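Local coordinates for protein macrolide 2'-phosphotransferase MphH (Brachybacterium faecium, PDB 5UXD) that probably transfers a phosphate from a guanine nucleotide to the 2'-hydroxyl of macrolide antibiotics such as azithromycin, which it binds, giving resistance to these drugs, at residues 114-118 with 119-123; 168-172 with 173-177; 11-14 with 15-19. All coordinates share one frame; numbering follows the deposited sequence. Where two conformers were deposited one is given.

Along the chain the order is contact 3, contact 1, contact 2. Contact 3 closes helix 7-16 against the six-stranded antiparallel sheet that includes strands 21-22 and 47-53, whereas contacts 1 and 2 open helices 119-133 and 172-183 in the helical part of the chain. This division is consistent with the N-lobe and C-lobe of a protein-kinase-like fold. The centres of contacts 1 and 2 lie about 34 Å apart, those of 1 and 3 about 41 Å, and those of 2 and 3 about 53 Å, on opposite sides of the chain's centre. None touches another. All three are helix ends; the side chain of Met116 in contact 1 lies about 8 Å from a bound azithromycin.

Contact 1 (114-118 with 119-123); sequences VDMAS and TVYAR
Ser118 is the N-cap of helix 119-133: its carbonyl O receives Ala122 N at 3.2 Å to start the helical bonding, just after a type I beta turn from Asp115 to Ser118. The serine hydroxyl completes the cap. With OG anti to its own backbone N (chi1 163°), it turns toward the N-H groups of the first turn and takes that of Tyr121, Tyr121 N to Ser118 OG 3.0 Å, in a nearly straight bond (175°). Serine suits this place because its short hydroxyl replaces a missing carbonyl; OG is also hydrogen-bonded to Glu209. Before it, Asp115 forms an Asx turn, OD1 accepting from Ala117 N at 2.8 Å with the lone pair facing away from OD2.

Tyr121 points its ring back over this loop. Val114 and Met116 approach the ring obliquely from the same side of its plane, Val114 near CD1. Bends at chi2 and chi3 bring the end of Met116 round, a Met-aromatic contact in which SD lies 5.5 Å from the Tyr121 ring centroid. Pro201 and His232 also touch this tyrosine. Branched Val114 offers two methyls to the ring, and its CG2 lies 3.9 Å from both CD1 and CB of Tyr121.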
loop_
_atom_site.group_PDB
_atom_site.type_symbol
_atom_site.label_atom_id
_atom_site.label_comp_id
_atom_site.label_asym_id
_atom_site.label_seq_id
_atom_site.Cartn_x
_atom_site.Cartn_y
_atom_site.Cartn_z
ATOM N N VAL A 114 13.267 10.413 3.443
ATOM C CA VAL A 114 13.274 11.274 2.266
ATOM C C VAL A 114 12.240 12.365 2.503
ATOM O O VAL A 114 11.187 12.117 3.093
ATOM C CB VAL A 114 13.008 10.477 0.967
ATOM C CG1 VAL A 114 11.720 9.669 1.080
ATOM C CG2 VAL A 114 12.987 11.409 -0.252
ATOM N N ASP A 115 12.556 13.583 2.071
ATOM C CA ASP A 115 11.730 14.748 2.355
ATOM C C ASP A 115 10.727 14.934 1.225
ATOM O O ASP A 115 11.088 14.829 0.047
ATOM C CB ASP A 115 12.635 15.975 2.528
ATOM C CG ASP A 115 11.889 17.212 3.016
ATOM O OD1 ASP A 115 10.949 17.695 2.356
ATOM O OD2 ASP A 115 12.249 17.681 4.123
ATOM N N MET A 116 9.470 15.147 1.581
ATOM C CA MET A 116 8.424 15.286 0.582
ATOM C C MET A 116 8.524 16.526 -0.301
ATOM O O MET A 116 7.797 16.640 -1.275
ATOM C CB MET A 116 7.039 15.086 1.187
ATOM C CG MET A 116 6.889 13.717 1.836
ATOM S SD MET A 116 6.153 12.493 0.733
ATOM C CE MET A 116 7.571 11.830 -0.125
ATOM N N ALA A 117 9.393 17.465 0.066
ATOM C CA ALA A 117 9.646 18.616 -0.793
ATOM C C ALA A 117 10.757 18.357 -1.816
ATOM O O ALA A 117 11.124 19.276 -2.557
ATOM C CB ALA A 117 9.984 19.851 0.058
ATOM N N SER A 118 11.272 17.123 -1.889
ATOM C CA SER A 118 12.333 16.778 -2.834
ATOM C C SER A 118 11.805 16.718 -4.263
ATOM O O SER A 118 10.833 16.015 -4.540
ATOM C CB SER A 118 12.943 15.426 -2.463
ATOM O OG SER A 118 13.696 14.881 -3.538
ATOM N N THR A 119 12.461 17.434 -5.183
ATOM C CA THR A 119 12.102 17.271 -6.595
ATOM C C THR A 119 12.546 15.920 -7.142
ATOM O O THR A 119 11.916 15.390 -8.066
ATOM C CB THR A 119 12.725 18.374 -7.439
ATOM O OG1 THR A 119 14.111 18.485 -7.107
ATOM C CG2 THR A 119 12.034 19.708 -7.186
ATOM N N VAL A 120 13.628 15.356 -6.605
ATOM C CA VAL A 120 14.092 14.050 -7.077
ATOM C C VAL A 120 13.049 12.979 -6.783
ATOM O O VAL A 120 12.687 12.188 -7.663
ATOM C CB VAL A 120 15.458 13.705 -6.458
ATOM C CG1 VAL A 120 15.821 12.262 -6.752
ATOM C CG2 VAL A 120 16.532 14.629 -7.019
ATOM N N TYR A 121 12.536 12.945 -5.546
ATOM C CA TYR A 121 11.502 11.970 -5.196
ATOM C C TYR A 121 10.225 12.204 -5.995
ATOM O O TYR A 121 9.570 11.247 -6.433
ATOM C CB TYR A 121 11.195 12.025 -3.696
ATOM C CG TYR A 121 10.239 10.937 -3.247
ATOM C CD1 TYR A 121 10.714 9.679 -2.903
ATOM C CD2 TYR A 121 8.860 11.167 -3.181
ATOM C CE1 TYR A 121 9.858 8.676 -2.496
ATOM C CE2 TYR A 121 7.992 10.165 -2.782
ATOM C CZ TYR A 121 8.506 8.920 -2.433
ATOM O OH TYR A 121 7.666 7.912 -2.026
ATOM N N ALA A 122 9.834 13.467 -6.156
ATOM C CA ALA A 122 8.641 13.793 -6.936
ATOM C C ALA A 122 8.746 13.235 -8.353
ATOM O O ALA A 122 7.806 12.595 -8.846
ATOM C CB ALA A 122 8.424 15.312 -6.965
ATOM N N ARG A 123 9.890 13.447 -9.020
ATOM C CA ARG A 123 10.013 12.913 -10.379
ATOM C C ARG A 123 10.090 11.392 -10.390
ATOM O O ARG A 123 9.538 10.748 -11.293
ATOM C CB ARG A 123 11.233 13.501 -11.101
ATOM C CG ARG A 123 11.113 14.978 -11.358
ATOM C CD ARG A 123 12.312 15.535 -12.090
ATOM N NE ARG A 123 13.228 16.180 -11.160
ATOM C CZ ARG A 123 14.427 15.706 -10.845
ATOM N NH1 ARG A 123 14.878 14.588 -11.405
ATOM N NH2 ARG A 123 15.191 16.368 -9.991
#

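Contact 2 (168-172 with 173-177); sequences FEIAP and ALRER
Ile170 packs against Arg175 at the point where the chain leaves a loop and enters helix 172-183. The isoleucine divides its two branches between backbone and side chain. CG2, anti to the backbone N, rests 3.9 Å from Arg175 N and also nears CB of Leu174, while the longer branch carries CD1 over one face of the arginine's guanidinium, 4.0 Å from Arg175 NH2. Beta-branching thus lets one residue fill two places. Arginine suits the partner position because its long aliphatic part can reach back along the loop: the chain runs extended as far as CD, then bends at chi3 (-72°), turning the flat end toward the loop backbone.

Water serves the polar rim of that group. One molecule lies in the guanidinium plane, accepting from Arg175 NH2 at 3.0 Å and from Ile170 N, and donating to Phe168 O. It thereby ties a loop carbonyl and a loop amide to the arginine without direct bonds. A second water donates to Ile170 O; its contact with Arg175 NE is modelled unusually short and is doubtful in detail.

Glu176 extends beyond CG past Pro172 at the surface, and its CG lies 3.1 Å from Pro172 O. Behind the loop, Phe168 packs on helix 284-294 and Leu174 on Pro296.

Ala171 O accepts Arg175 N at 3.0 Å (170°) and, weakly, Leu174 N; Pro172 O accepts Glu176 N at 2.8 Å. This is a helix N-terminus capped by backbone alone, with Ala171 at the N-cap and proline, which has no N-H to offer and is common in the first turn, right after it.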
loop_
_atom_site.group_PDB
_atom_site.type_symbol
_atom_site.label_atom_id
_atom_site.label_comp_id
_atom_site.label_asym_id
_atom_site.label_seq_id
_atom_site.Cartn_x
_atom_site.Cartn_y
_atom_site.Cartn_z
ATOM N N PHE A 168 -22.859 4.459 12.012
ATOM C CA PHE A 168 -22.114 5.396 12.841
ATOM C C PHE A 168 -22.739 6.781 12.774
ATOM O O PHE A 168 -23.279 7.184 11.743
ATOM C CB PHE A 168 -20.657 5.550 12.388
ATOM C CG PHE A 168 -19.821 4.319 12.538
ATOM C CD1 PHE A 168 -19.796 3.362 11.537
ATOM C CD2 PHE A 168 -19.021 4.138 13.656
ATOM C CE1 PHE A 168 -19.020 2.238 11.651
ATOM C CE2 PHE A 168 -18.233 3.011 13.777
ATOM C CZ PHE A 168 -18.231 2.058 12.776
ATOM N N GLU A 169 -22.633 7.520 13.878
ATOM C CA GLU A 169 -22.922 8.946 13.843
ATOM C C GLU A 169 -21.787 9.668 13.128
ATOM O O GLU A 169 -20.610 9.458 13.439
ATOM C CB GLU A 169 -23.090 9.489 15.261
ATOM C CG GLU A 169 -24.105 10.613 15.390
ATOM C CD GLU A 169 -25.515 10.161 15.082
ATOM O OE1 GLU A 169 -26.117 10.698 14.129
ATOM O OE2 GLU A 169 -26.020 9.266 15.791
ATOM N N ILE A 170 -22.129 10.504 12.149
ATOM C CA ILE A 170 -21.135 11.277 11.409
ATOM C C ILE A 170 -21.397 12.754 11.662
ATOM O O ILE A 170 -22.522 13.231 11.478
ATOM C CB ILE A 170 -21.157 10.968 9.902
ATOM C CG1 ILE A 170 -20.940 9.470 9.658
ATOM C CG2 ILE A 170 -20.096 11.811 9.169
ATOM C CD1 ILE A 170 -21.012 9.075 8.199
ATOM N N ALA A 171 -20.363 13.470 12.093
ATOM C CA ALA A 171 -20.492 14.899 12.334
ATOM C C ALA A 171 -20.994 15.575 11.065
ATOM O O ALA A 171 -20.489 15.273 9.975
ATOM C CB ALA A 171 -19.147 15.494 12.755
ATOM N N PRO A 172 -22.000 16.449 11.148
ATOM C CA PRO A 172 -22.493 17.098 9.923
ATOM C C PRO A 172 -21.412 17.813 9.127
ATOM O O PRO A 172 -21.484 17.815 7.894
ATOM C CB PRO A 172 -23.553 18.069 10.454
ATOM C CG PRO A 172 -24.087 17.367 11.656
ATOM C CD PRO A 172 -22.891 16.709 12.297
ATOM N N ALA A 173 -20.406 18.399 9.783
ATOM C CA ALA A 173 -19.343 19.078 9.042
ATOM C C ALA A 173 -18.579 18.116 8.137
ATOM O O ALA A 173 -18.188 18.484 7.025
ATOM C CB ALA A 173 -18.391 19.778 10.009
ATOM N N LEU A 174 -18.351 16.878 8.595
ATOM C CA LEU A 174 -17.703 15.884 7.739
ATOM C C LEU A 174 -18.648 15.339 6.681
ATOM O O LEU A 174 -18.246 15.141 5.529
ATOM C CB LEU A 174 -17.156 14.734 8.573
ATOM C CG LEU A 174 -15.984 15.136 9.449
ATOM C CD1 LEU A 174 -15.616 13.985 10.363
ATOM C CD2 LEU A 174 -14.796 15.566 8.580
ATOM N N ARG A 175 -19.895 15.052 7.051
ATOM C CA ARG A 175 -20.834 14.542 6.059
ATOM C C ARG A 175 -21.030 15.546 4.926
ATOM O O ARG A 175 -21.021 15.173 3.745
ATOM C CB ARG A 175 -22.170 14.203 6.718
ATOM C CG ARG A 175 -23.218 13.744 5.728
ATOM C CD ARG A 175 -24.587 13.577 6.380
ATOM N NE ARG A 175 -24.645 12.417 7.267
ATOM C CZ ARG A 175 -24.749 11.154 6.852
ATOM N NH1 ARG A 175 -24.788 10.870 5.555
ATOM N NH2 ARG A 175 -24.799 10.169 7.740
ATOM N N GLU A 176 -21.177 16.826 5.260
ATOM C CA GLU A 176 -21.420 17.826 4.225
ATOM C C GLU A 176 -20.203 17.997 3.320
ATOM O O GLU A 176 -20.345 18.104 2.099
ATOM C CB GLU A 176 -21.834 19.144 4.875
ATOM C CG GLU A 176 -23.170 19.014 5.585
ATOM C CD GLU A 176 -23.488 20.172 6.515
ATOM O OE1 GLU A 176 -24.551 20.113 7.167
ATOM O OE2 GLU A 176 -22.698 21.139 6.591
ATOM N N ARG A 177 -18.999 18.020 3.897
ATOM C CA ARG A 177 -17.792 18.041 3.070
ATOM C C ARG A 177 -17.789 16.891 2.076
ATOM O O ARG A 177 -17.539 17.082 0.878
ATOM C CB ARG A 177 -16.540 17.951 3.938
ATOM C CG ARG A 177 -15.295 18.260 3.125
ATOM C CD ARG A 177 -14.021 18.146 3.931
ATOM N NE ARG A 177 -12.857 18.316 3.070
ATOM C CZ ARG A 177 -11.606 18.428 3.510
ATOM N NH1 ARG A 177 -11.363 18.387 4.816
ATOM N NH2 ARG A 177 -10.596 18.579 2.662
HETATM O O HOH W 1 -24.752 9.530 10.677
HETATM O O HOH W 2 -24.696 13.171 9.614
#

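Contact 3 (11-14 with 15-19); sequences LDLA and ARHGL
A Schellman motif ends helix 7-16, with Ala14 and Leu19 meeting across it. Leu19 N reaches back to Ala14 O at 2.9 Å and Gly18 N to Ala15 O at 3.0 Å. Ala14 O also takes His17 N, and its two donors approach from opposite faces of the carbonyl plane. Gly18 reverses the chain at phi 86°, where a beta carbon would press on the His17 carbonyl O; glycine has none. The apolar pair of the motif follows, Ala14 CB resting 4.1 Å from Leu19 CB. Leucine turns inward here against Trp48 and Ile85 of the neighbouring sheet, and small Ala14 lets the chain fold closely over it.

Arg16 folds back along the helix. CG stands between its own backbone N and carbonyl carbon (chi1 80°), and a bend at chi3 lays the guanidinium flat, its centre under Leu13 CA at 3.8 Å. Its NH1 forms a salt bridge with Glu89, the acid that also bonds to His17 NE2. His17 meets the turn edge-on, with CD2 3.1 Å from Leu13 O in the plane of the ring. One water bridges the helix and the loop leading to strand 21-22, donating to Leu11 O at 2.9 Å and to Leu19 O at 2.7 Å.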
loop_
_atom_site.group_PDB
_atom_site.type_symbol
_atom_site.label_atom_id
_atom_site.label_comp_id
_atom_site.label_asym_id
_atom_site.label_seq_id
_atom_site.Cartn_x
_atom_site.Cartn_y
_atom_site.Cartn_z
ATOM N N LEU A 11 15.295 -22.753 10.628
ATOM C CA LEU A 11 16.261 -23.242 9.651
ATOM C C LEU A 11 15.755 -24.506 8.982
ATOM O O LEU A 11 15.992 -24.717 7.787
ATOM C CB LEU A 11 17.616 -23.502 10.317
ATOM C CG LEU A 11 18.404 -22.302 10.853
ATOM C CD1 LEU A 11 19.685 -22.775 11.557
ATOM C CD2 LEU A 11 18.728 -21.332 9.725
ATOM N N ASP A 12 15.085 -25.374 9.750
ATOM C CA ASP A 12 14.509 -26.589 9.184
ATOM C C ASP A 12 13.423 -26.246 8.184
ATOM O O ASP A 12 13.311 -26.882 7.131
ATOM C CB ASP A 12 13.934 -27.484 10.288
ATOM C CG ASP A 12 14.998 -28.257 11.048
ATOM O OD1 ASP A 12 16.117 -28.436 10.516
ATOM O OD2 ASP A 12 14.703 -28.699 12.181
ATOM N N LEU A 13 12.607 -25.242 8.501
ATOM C CA LEU A 13 11.518 -24.845 7.611
ATOM C C LEU A 13 12.056 -24.367 6.267
ATOM O O LEU A 13 11.600 -24.815 5.210
ATOM C CB LEU A 13 10.675 -23.769 8.276
ATOM C CG LEU A 13 9.637 -23.070 7.395
ATOM C CD1 LEU A 13 8.521 -24.045 7.036
ATOM C CD2 LEU A 13 9.088 -21.852 8.113
ATOM N N ALA A 14 13.043 -23.470 6.290
ATOM C CA ALA A 14 13.682 -23.038 5.052
ATOM C C ALA A 14 14.381 -24.200 4.350
ATOM O O ALA A 14 14.291 -24.335 3.124
ATOM C CB ALA A 14 14.675 -21.914 5.343
ATOM N N ALA A 15 15.092 -25.043 5.109
ATOM C CA ALA A 15 15.858 -26.127 4.507
ATOM C C ALA A 15 14.953 -27.067 3.722
ATOM O O ALA A 15 15.291 -27.477 2.606
ATOM C CB ALA A 15 16.613 -26.903 5.590
ATOM N N ARG A 16 13.786 -27.404 4.277
ATOM C CA ARG A 16 12.901 -28.335 3.588
ATOM C C ARG A 16 12.294 -27.733 2.323
ATOM O O ARG A 16 11.729 -28.475 1.511
ATOM C CB ARG A 16 11.807 -28.824 4.541
ATOM C CG ARG A 16 10.651 -27.864 4.744
ATOM C CD ARG A 16 9.575 -28.484 5.640
ATOM N NE ARG A 16 10.059 -28.646 7.005
ATOM C CZ ARG A 16 9.537 -28.045 8.073
ATOM N NH1 ARG A 16 8.487 -27.243 7.952
ATOM N NH2 ARG A 16 10.067 -28.254 9.271
ATOM N N HIS A 17 12.434 -26.424 2.116
ATOM C CA HIS A 17 12.011 -25.791 0.872
ATOM C C HIS A 17 13.191 -25.413 -0.021
ATOM O O HIS A 17 13.029 -24.628 -0.963
ATOM C CB HIS A 17 11.134 -24.585 1.194
ATOM C CG HIS A 17 9.812 -24.973 1.765
ATOM N ND1 HIS A 17 8.752 -25.357 0.975
ATOM C CD2 HIS A 17 9.395 -25.093 3.046
ATOM C CE1 HIS A 17 7.722 -25.668 1.745
ATOM N NE2 HIS A 17 8.088 -25.523 3.008
ATOM N N GLY A 18 14.362 -25.983 0.237
ATOM C CA GLY A 18 15.529 -25.764 -0.594
ATOM C C GLY A 18 16.357 -24.541 -0.273
ATOM O O GLY A 18 17.263 -24.219 -1.049
ATOM N N LEU A 19 16.092 -23.854 0.844
ATOM C CA LEU A 19 16.802 -22.621 1.188
ATOM C C LEU A 19 17.673 -22.860 2.422
ATOM O O LEU A 19 17.161 -23.066 3.527
ATOM C CB LEU A 19 15.807 -21.475 1.393
ATOM C CG LEU A 19 16.406 -20.117 1.725
ATOM C CD1 LEU A 19 17.260 -19.644 0.570
ATOM C CD2 LEU A 19 15.278 -19.106 2.017
HETATM O O HOH W 3 17.936 -23.284 6.139
#